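Exodeoxyribonuclease III (Archaeoglobus fulgidus, PDB 2VOA) probably acts as a metal-dependent AP endonuclease and 3'-5' exonuclease that cuts DNA at abasic sites during repair. Local coordinates at residues I99-K111 with Y119-L131. The protein carries 1 engineered substitution. Residues are numbered along the deposited sequence; the frame is centred on the assembly and turned at random.
Sequences IDVINTYVPQGFK and YKLQWLERLYHYL. With nucleotides of chain D.
K120 reaches fully extended from helix 115-134 to the turn at Q108, and its buried ammonium is gripped by three backbone carbonyls. K120 NZ donates to Q108 O at 2.8 Å, from above the carbonyl plane, and also to the carbonyls of N148 and V166. With CG anti to the backbone N (chi1 177°), the K120 side chain passes P107 O, 3.1 Å from K120 CD. P107 CD makes a CH-pi contact over one face of the W123 indole, 3.7 Å from the centroid of its five-membered ring. V106 CG2 meets W123 CZ3 at 3.8 Å, while T104 CB comes to the ring edge near W123 CH2. Strand 99-105 and helix 115-134 open a beta-alpha-beta unit completed by strand 141-144, in the DNase I-like fold; the axes of strand 99-105 and segment 119-131 run antiparallel and come within 11.7 Å. Replacing W123 with alanine would probably strip P107 of the aromatic face it packs on and cost D87 its indole N-H bond, though not that from the Y119 hydroxyl. I102 CG1 packs on L131 CD2 at 4.2 Å. Y105, a predicted active-site residue whose CB points away from the helix, and Q108 both touch nucleotide DC10 of chain D, Q108 CG coming 3.6 Å from DC10 O3'.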
# COMPACT_ATOMS: atom_id res chain seq x y z
N ILE A 99 -33.58 15.99 -4.29
CA ILE A 99 -33.46 14.86 -5.25
C ILE A 99 -33.61 13.53 -4.51
O ILE A 99 -32.93 13.30 -3.51
CB ILE A 99 -32.06 14.85 -5.98
CG1 ILE A 99 -31.70 16.26 -6.51
CG2 ILE A 99 -32.05 13.81 -7.14
CD1 ILE A 99 -32.67 16.76 -7.59
N ASP A 100 -34.49 12.65 -5.00
CA ASP A 100 -34.62 11.29 -4.43
C ASP A 100 -33.49 10.48 -5.04
O ASP A 100 -33.48 10.25 -6.26
CB ASP A 100 -35.97 10.70 -4.82
CG ASP A 100 -36.21 9.28 -4.28
OD1 ASP A 100 -37.21 8.67 -4.72
OD2 ASP A 100 -35.41 8.76 -3.47
N VAL A 101 -32.51 10.11 -4.21
CA VAL A 101 -31.30 9.42 -4.71
C VAL A 101 -31.28 7.97 -4.26
O VAL A 101 -31.35 7.69 -3.07
CB VAL A 101 -30.00 10.09 -4.19
CG1 VAL A 101 -28.75 9.35 -4.72
CG2 VAL A 101 -29.95 11.57 -4.63
N ILE A 102 -31.16 7.07 -5.22
CA ILE A 102 -31.08 5.62 -4.91
C ILE A 102 -29.73 5.10 -5.45
O ILE A 102 -29.51 5.13 -6.64
CB ILE A 102 -32.23 4.80 -5.55
CG1 ILE A 102 -33.60 5.45 -5.32
CG2 ILE A 102 -32.19 3.35 -5.03
CD1 ILE A 102 -34.16 6.21 -6.54
N ASN A 103 -28.87 4.62 -4.55
CA ASN A 103 -27.52 4.18 -4.91
C ASN A 103 -27.41 2.68 -4.71
O ASN A 103 -27.53 2.20 -3.59
CB ASN A 103 -26.50 4.90 -4.03
CG ASN A 103 -25.06 4.40 -4.23
OD1 ASN A 103 -24.73 3.77 -5.25
ND2 ASN A 103 -24.18 4.78 -3.27
N THR A 104 -27.21 1.94 -5.80
CA THR A 104 -27.16 0.47 -5.75
C THR A 104 -25.81 -0.09 -6.18
O THR A 104 -25.17 0.41 -7.15
CB THR A 104 -28.24 -0.20 -6.67
OG1 THR A 104 -28.03 0.23 -8.01
CG2 THR A 104 -29.66 0.19 -6.26
N TYR A 105 -25.41 -1.17 -5.50
CA TYR A 105 -24.30 -1.99 -5.93
C TYR A 105 -24.90 -3.37 -6.20
O TYR A 105 -25.10 -4.17 -5.28
CB TYR A 105 -23.18 -2.03 -4.87
CG TYR A 105 -22.09 -2.99 -5.23
CD1 TYR A 105 -21.50 -2.95 -6.51
CD2 TYR A 105 -21.66 -3.97 -4.32
CE1 TYR A 105 -20.51 -3.86 -6.88
CE2 TYR A 105 -20.67 -4.89 -4.67
CZ TYR A 105 -20.11 -4.84 -5.95
OH TYR A 105 -19.14 -5.74 -6.31
N VAL A 106 -25.26 -3.60 -7.46
CA VAL A 106 -25.97 -4.82 -7.87
C VAL A 106 -25.05 -6.04 -7.76
O VAL A 106 -23.89 -5.95 -8.10
CB VAL A 106 -26.50 -4.62 -9.30
CG1 VAL A 106 -27.10 -5.92 -9.87
CG2 VAL A 106 -27.53 -3.45 -9.32
N PRO A 107 -25.58 -7.20 -7.29
CA PRO A 107 -24.69 -8.40 -7.29
C PRO A 107 -24.04 -8.67 -8.66
O PRO A 107 -24.71 -8.65 -9.70
CB PRO A 107 -25.63 -9.55 -6.89
CG PRO A 107 -26.68 -8.84 -6.01
CD PRO A 107 -26.91 -7.50 -6.75
N GLN A 108 -22.73 -8.90 -8.65
CA GLN A 108 -22.01 -9.11 -9.91
C GLN A 108 -22.41 -10.43 -10.61
O GLN A 108 -22.58 -10.46 -11.82
CB GLN A 108 -20.51 -9.04 -9.68
CG GLN A 108 -19.71 -9.00 -10.97
CD GLN A 108 -19.11 -10.36 -11.36
OE1 GLN A 108 -19.14 -11.34 -10.60
NE2 GLN A 108 -18.55 -10.40 -12.56
N GLY A 109 -22.58 -11.51 -9.84
CA GLY A 109 -23.12 -12.77 -10.38
C GLY A 109 -22.14 -13.92 -10.56
O GLY A 109 -22.57 -15.07 -10.68
N PHE A 110 -20.84 -13.62 -10.59
CA PHE A 110 -19.76 -14.65 -10.66
C PHE A 110 -19.68 -15.39 -12.01
O PHE A 110 -18.83 -15.07 -12.86
CB PHE A 110 -19.88 -15.66 -9.49
CG PHE A 110 -18.80 -16.71 -9.48
CD1 PHE A 110 -17.46 -16.35 -9.67
CD2 PHE A 110 -19.11 -18.05 -9.27
CE1 PHE A 110 -16.45 -17.32 -9.65
CE2 PHE A 110 -18.10 -19.04 -9.25
CZ PHE A 110 -16.77 -18.67 -9.44
N LYS A 111 -20.55 -16.38 -12.21
CA LYS A 111 -20.64 -17.12 -13.47
C LYS A 111 -22.10 -17.44 -13.72
O LYS A 111 -22.85 -17.65 -12.76
CB LYS A 111 -19.84 -18.42 -13.42
CG LYS A 111 -18.32 -18.23 -13.39
CD LYS A 111 -17.65 -19.48 -12.84
CE LYS A 111 -16.20 -19.60 -13.30
NZ LYS A 111 -15.63 -20.94 -12.94
N TYR A 119 -29.13 -15.35 -7.96
CA TYR A 119 -29.34 -14.30 -6.95
C TYR A 119 -29.32 -12.89 -7.56
O TYR A 119 -30.18 -12.05 -7.24
CB TYR A 119 -28.34 -14.43 -5.78
CG TYR A 119 -28.72 -13.49 -4.66
CD1 TYR A 119 -29.83 -13.77 -3.84
CD2 TYR A 119 -28.04 -12.30 -4.47
CE1 TYR A 119 -30.21 -12.89 -2.83
CE2 TYR A 119 -28.40 -11.40 -3.45
CZ TYR A 119 -29.50 -11.71 -2.66
OH TYR A 119 -29.87 -10.85 -1.67
N LYS A 120 -28.41 -12.65 -8.50
CA LYS A 120 -28.35 -11.39 -9.25
C LYS A 120 -29.68 -11.13 -9.99
O LYS A 120 -30.24 -10.03 -9.95
CB LYS A 120 -27.18 -11.41 -10.24
CG LYS A 120 -27.08 -10.14 -11.13
CD LYS A 120 -25.90 -10.30 -12.08
CE LYS A 120 -25.60 -9.01 -12.78
NZ LYS A 120 -24.28 -9.07 -13.49
N LEU A 121 -30.17 -12.15 -10.69
CA LEU A 121 -31.42 -12.00 -11.46
C LEU A 121 -32.57 -11.70 -10.51
O LEU A 121 -33.37 -10.81 -10.75
CB LEU A 121 -31.71 -13.23 -12.33
CG LEU A 121 -30.65 -13.56 -13.41
CD1 LEU A 121 -31.02 -14.87 -14.17
CD2 LEU A 121 -30.46 -12.36 -14.35
N GLN A 122 -32.63 -12.45 -9.41
CA GLN A 122 -33.66 -12.21 -8.41
C GLN A 122 -33.57 -10.79 -7.83
O GLN A 122 -34.60 -10.16 -7.55
CB GLN A 122 -33.58 -13.28 -7.32
CG GLN A 122 -33.99 -14.65 -7.85
CD GLN A 122 -33.52 -15.80 -6.97
OE1 GLN A 122 -33.49 -16.96 -7.40
NE2 GLN A 122 -33.14 -15.50 -5.73
N TRP A 123 -32.35 -10.27 -7.65
CA TRP A 123 -32.10 -8.93 -7.08
C TRP A 123 -32.63 -7.86 -8.02
O TRP A 123 -33.33 -6.94 -7.60
CB TRP A 123 -30.61 -8.70 -6.87
CG TRP A 123 -30.26 -7.82 -5.69
CD1 TRP A 123 -30.08 -8.23 -4.40
CD2 TRP A 123 -30.06 -6.39 -5.69
NE1 TRP A 123 -29.77 -7.16 -3.59
CE2 TRP A 123 -29.74 -6.01 -4.35
CE3 TRP A 123 -30.10 -5.39 -6.68
CZ2 TRP A 123 -29.47 -4.67 -3.98
CZ3 TRP A 123 -29.82 -4.06 -6.31
CH2 TRP A 123 -29.51 -3.72 -4.97
N LEU A 124 -32.35 -8.04 -9.32
CA LEU A 124 -32.87 -7.11 -10.34
C LEU A 124 -34.41 -7.15 -10.42
O LEU A 124 -35.04 -6.11 -10.61
CB LEU A 124 -32.23 -7.38 -11.71
CG LEU A 124 -30.76 -6.95 -11.82
CD1 LEU A 124 -30.20 -7.54 -13.12
CD2 LEU A 124 -30.58 -5.40 -11.75
N GLU A 125 -35.01 -8.32 -10.21
CA GLU A 125 -36.47 -8.41 -10.19
C GLU A 125 -37.02 -7.70 -8.93
O GLU A 125 -38.01 -6.96 -8.98
CB GLU A 125 -36.93 -9.87 -10.22
CG GLU A 125 -38.43 -10.10 -10.00
CD GLU A 125 -39.31 -9.66 -11.17
OE1 GLU A 125 -40.56 -9.82 -11.06
OE2 GLU A 125 -38.78 -9.19 -12.21
N ARG A 126 -36.39 -7.94 -7.79
CA ARG A 126 -36.79 -7.26 -6.56
C ARG A 126 -36.64 -5.75 -6.70
O ARG A 126 -37.53 -5.00 -6.29
CB ARG A 126 -36.00 -7.79 -5.36
CG ARG A 126 -36.36 -9.24 -5.00
CD ARG A 126 -35.94 -9.52 -3.57
NE ARG A 126 -34.50 -9.61 -3.39
CZ ARG A 126 -33.86 -9.28 -2.26
NH1 ARG A 126 -34.55 -8.81 -1.23
NH2 ARG A 126 -32.55 -9.40 -2.16
N LEU A 127 -35.54 -5.32 -7.34
CA LEU A 127 -35.27 -3.89 -7.51
C LEU A 127 -36.34 -3.27 -8.39
O LEU A 127 -36.79 -2.14 -8.14
CB LEU A 127 -33.88 -3.68 -8.12
CG LEU A 127 -33.47 -2.22 -8.27
CD1 LEU A 127 -33.52 -1.52 -6.92
CD2 LEU A 127 -32.07 -2.13 -8.84
N TYR A 128 -36.75 -3.99 -9.43
CA TYR A 128 -37.88 -3.54 -10.26
C TYR A 128 -39.12 -3.20 -9.42
O TYR A 128 -39.67 -2.09 -9.51
CB TYR A 128 -38.23 -4.61 -11.31
CG TYR A 128 -39.48 -4.28 -12.11
CD1 TYR A 128 -40.73 -4.81 -11.74
CD2 TYR A 128 -39.43 -3.42 -13.21
CE1 TYR A 128 -41.88 -4.50 -12.47
CE2 TYR A 128 -40.58 -3.10 -13.94
CZ TYR A 128 -41.80 -3.64 -13.55
OH TYR A 128 -42.95 -3.35 -14.25
N HIS A 129 -39.55 -4.14 -8.59
CA HIS A 129 -40.76 -3.93 -7.80
C HIS A 129 -40.57 -2.83 -6.76
O HIS A 129 -41.49 -2.03 -6.52
CB HIS A 129 -41.23 -5.26 -7.22
CG HIS A 129 -41.72 -6.20 -8.28
ND1 HIS A 129 -42.86 -5.95 -9.02
CD2 HIS A 129 -41.19 -7.35 -8.77
CE1 HIS A 129 -43.04 -6.93 -9.89
NE2 HIS A 129 -42.04 -7.78 -9.77
N TYR A 130 -39.37 -2.76 -6.21
CA TYR A 130 -39.02 -1.74 -5.21
C TYR A 130 -39.13 -0.32 -5.80
O TYR A 130 -39.78 0.57 -5.20
CB TYR A 130 -37.64 -2.03 -4.61
CG TYR A 130 -37.09 -0.93 -3.72
CD1 TYR A 130 -37.49 -0.81 -2.38
CD2 TYR A 130 -36.16 -0.02 -4.22
CE1 TYR A 130 -36.95 0.22 -1.56
CE2 TYR A 130 -35.63 0.99 -3.41
CZ TYR A 130 -36.02 1.10 -2.10
OH TYR A 130 -35.49 2.11 -1.31
N LEU A 131 -38.54 -0.12 -6.98
CA LEU A 131 -38.58 1.19 -7.64
C LEU A 131 -39.95 1.52 -8.21
O LEU A 131 -40.39 2.66 -8.14
CB LEU A 131 -37.52 1.27 -8.72
CG LEU A 131 -36.09 1.14 -8.15
CD1 LEU A 131 -35.13 0.98 -9.31
CD2 LEU A 131 -35.70 2.31 -7.22
P DC D 10 -18.11 -11.07 -5.43
OP1 DC D 10 -19.22 -10.23 -4.90
OP2 DC D 10 -18.39 -12.40 -6.05
O5' DC D 10 -17.34 -10.20 -6.50
C5' DC D 10 -17.00 -8.86 -6.21
C4' DC D 10 -16.16 -8.37 -7.37
O4' DC D 10 -14.88 -9.04 -7.36
C3' DC D 10 -16.75 -8.66 -8.74
O3' DC D 10 -16.83 -7.46 -9.46
C2' DC D 10 -15.77 -9.63 -9.42
C1' DC D 10 -14.48 -9.27 -8.69
N1 DC D 10 -13.39 -10.29 -8.67
C2 DC D 10 -12.07 -9.84 -8.87
O2 DC D 10 -11.86 -8.63 -9.08
N3 DC D 10 -11.05 -10.73 -8.84
C4 DC D 10 -11.30 -12.02 -8.61
N4 DC D 10 -10.25 -12.84 -8.60
C5 DC D 10 -12.64 -12.52 -8.41
C6 DC D 10 -13.64 -11.62 -8.44